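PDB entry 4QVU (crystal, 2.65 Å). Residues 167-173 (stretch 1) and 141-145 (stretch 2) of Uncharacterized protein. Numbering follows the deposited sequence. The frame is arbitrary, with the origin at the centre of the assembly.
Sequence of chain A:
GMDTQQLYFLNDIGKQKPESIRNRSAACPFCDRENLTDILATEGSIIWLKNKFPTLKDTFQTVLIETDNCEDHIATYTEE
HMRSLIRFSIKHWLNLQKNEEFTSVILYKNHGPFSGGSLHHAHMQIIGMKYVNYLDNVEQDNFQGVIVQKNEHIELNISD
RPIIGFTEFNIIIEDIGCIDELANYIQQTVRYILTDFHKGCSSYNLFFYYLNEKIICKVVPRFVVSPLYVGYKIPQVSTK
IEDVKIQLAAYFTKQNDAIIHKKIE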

# COMPACT_ATOMS: atom_id res chain seq x y z
N THR A 167 5.05 8.52 8.94
CA THR A 167 5.98 9.59 8.60
C THR A 167 7.41 9.07 8.69
O THR A 167 7.80 8.45 9.67
CB THR A 167 5.77 10.82 9.48
OG1 THR A 167 4.37 11.13 9.52
CG2 THR A 167 6.54 12.05 8.97
N GLU A 168 8.19 9.35 7.64
CA GLU A 168 9.60 9.00 7.49
C GLU A 168 10.31 10.17 6.85
O GLU A 168 9.89 10.62 5.79
CB GLU A 168 9.79 7.70 6.68
CG GLU A 168 9.18 6.48 7.36
CD GLU A 168 9.21 5.17 6.59
OE1 GLU A 168 9.72 5.15 5.45
OE2 GLU A 168 8.69 4.16 7.13
N PHE A 169 11.34 10.70 7.53
CA PHE A 169 12.15 11.82 7.07
C PHE A 169 13.47 11.29 6.53
O PHE A 169 14.21 10.62 7.25
CB PHE A 169 12.38 12.85 8.18
CG PHE A 169 11.13 13.37 8.86
CD1 PHE A 169 10.33 14.33 8.24
CD2 PHE A 169 10.78 12.95 10.13
CE1 PHE A 169 9.18 14.81 8.87
CE2 PHE A 169 9.64 13.45 10.77
CZ PHE A 169 8.86 14.39 10.14
N ASN A 170 13.74 11.54 5.24
CA ASN A 170 14.95 11.07 4.57
C ASN A 170 15.91 12.22 4.38
O ASN A 170 15.55 13.24 3.80
CB ASN A 170 14.60 10.42 3.23
CG ASN A 170 13.56 9.33 3.36
OD1 ASN A 170 13.78 8.28 3.98
ND2 ASN A 170 12.37 9.59 2.84
N ILE A 171 17.12 12.05 4.91
CA ILE A 171 18.20 13.01 4.81
C ILE A 171 19.28 12.36 3.96
O ILE A 171 19.84 11.34 4.36
CB ILE A 171 18.71 13.46 6.20
CG1 ILE A 171 17.55 13.78 7.17
CG2 ILE A 171 19.65 14.64 6.05
CD1 ILE A 171 17.94 14.03 8.57
N ILE A 172 19.51 12.89 2.74
CA ILE A 172 20.46 12.31 1.78
C ILE A 172 21.61 13.27 1.49
O ILE A 172 21.38 14.45 1.23
CB ILE A 172 19.73 11.91 0.43
CG1 ILE A 172 18.39 11.14 0.64
CG2 ILE A 172 20.64 11.17 -0.55
CD1 ILE A 172 17.15 11.97 0.58
N ILE A 173 22.85 12.75 1.49
CA ILE A 173 24.09 13.43 1.08
C ILE A 173 24.70 12.59 -0.04
O ILE A 173 24.54 11.37 -0.05
CB ILE A 173 25.12 13.77 2.20
CG1 ILE A 173 25.61 12.51 2.97
CG2 ILE A 173 24.58 14.85 3.14
CD1 ILE A 173 26.81 12.71 3.88
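Stretch 2 (141-145) DNFQG

How does stretch 2 approach the strand? Asp 141 and Asn 142 lie in a 3-10 segment that begins earlier in the chain, with phi/psi of -69/-12 and -74/-10. Asp 141 itself makes no contact with stretch 1. Its carbonyl still helps to shape what follows, because Gln 144 N makes a weak hydrogen bond to Asp 141 O at 3.5 Å, closing a turn that carries the backbone past Asn 170. The closest CA pair is Asn 170 CA and Phe 143 CA, 5.9 Å apart.

What does Asn 142 bring to the contact? Mainly its carbonyl, since its CA-to-CB bond points sideways and its CB is 5.4 Å from Glu 168 OE1. Asn 142 O lies 3.7 Å from Asn 170 OD1 and 4.4 Å from Glu 168 OE1. Asn 142 O and Asn 170 OD1 are both acceptors, so they do not bond to each other, and no hydrogen bond links the two stretches. Both Glu 168 OE1 and Asn 170 OD1 are hydrogen-bonded elsewhere in the structure, so neither polar group is left unsatisfied by this neighbour.

Where is the contact densest? It is at Phe 143, whose backbone (-115/-3) and ring both meet the strand. Phe 143 O is 3.8 Å from Asn 170 CB and also 3.8 Å from Ile 172 CD1, so one carbonyl packs against two residues whose CA-to-CB bonds point toward stretch 2. Ile 171, between them, points away, as the alternation of an extended strand requires. The ring of Phe 143, with chi1 in the m well, brings its CD1 to 3.8 Å from Asn 170 OD1, which approaches obliquely. Asn 170, also m at chi1, thus touches both the backbone and the ring of Phe 143.

How does the chain leave the strand? At Gln 144 the backbone becomes extended (-91/163) and the side chain turns its CA-to-CB bond away, leaving the carbonyl as the nearest part: Gln 144 O is 4.2 Å from Asn 170 ND2, too long for a hydrogen bond, and that nitrogen is bonded elsewhere. Gly 145 follows without touching stretch 1. Its angles of 166/-156 would jam a CB against the carbonyl O of Gln 144, which by itself calls for glycine. The two stretches bury 181 Å² in all, both sides summed, and Asn 170 has the largest share of it, 61 Å².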

# COMPACT_ATOMS: atom_id res chain seq x y z
N ASP A 141 12.46 4.17 -4.07
CA ASP A 141 11.31 5.06 -3.83
C ASP A 141 10.96 5.21 -2.35
O ASP A 141 10.22 6.14 -2.02
CB ASP A 141 10.07 4.57 -4.59
CG ASP A 141 10.11 4.87 -6.09
OD1 ASP A 141 11.19 5.27 -6.60
OD2 ASP A 141 9.06 4.70 -6.75
N ASN A 142 11.52 4.38 -1.44
CA ASN A 142 11.30 4.54 0.01
C ASN A 142 12.10 5.74 0.57
O ASN A 142 11.87 6.14 1.71
CB ASN A 142 11.67 3.27 0.80
CG ASN A 142 10.83 2.05 0.52
OD1 ASN A 142 11.35 0.93 0.42
ND2 ASN A 142 9.52 2.21 0.36
N PHE A 143 13.01 6.31 -0.25
CA PHE A 143 13.90 7.42 0.12
C PHE A 143 13.59 8.71 -0.71
O PHE A 143 14.20 9.76 -0.46
CB PHE A 143 15.39 6.99 -0.05
CG PHE A 143 15.68 5.69 0.68
CD1 PHE A 143 15.79 5.66 2.06
CD2 PHE A 143 15.75 4.48 -0.02
CE1 PHE A 143 15.99 4.45 2.74
CE2 PHE A 143 15.95 3.28 0.66
CZ PHE A 143 16.07 3.27 2.03
N GLN A 144 12.62 8.63 -1.66
CA GLN A 144 12.13 9.77 -2.46
C GLN A 144 10.96 10.40 -1.73
O GLN A 144 10.39 9.76 -0.85
CB GLN A 144 11.72 9.33 -3.89
CG GLN A 144 12.73 8.51 -4.70
CD GLN A 144 13.89 9.28 -5.30
OE1 GLN A 144 14.16 10.44 -4.98
NE2 GLN A 144 14.61 8.62 -6.19
N GLY A 145 10.58 11.62 -2.09
CA GLY A 145 9.44 12.28 -1.47
C GLY A 145 9.28 13.77 -1.69
O GLY A 145 9.73 14.33 -2.70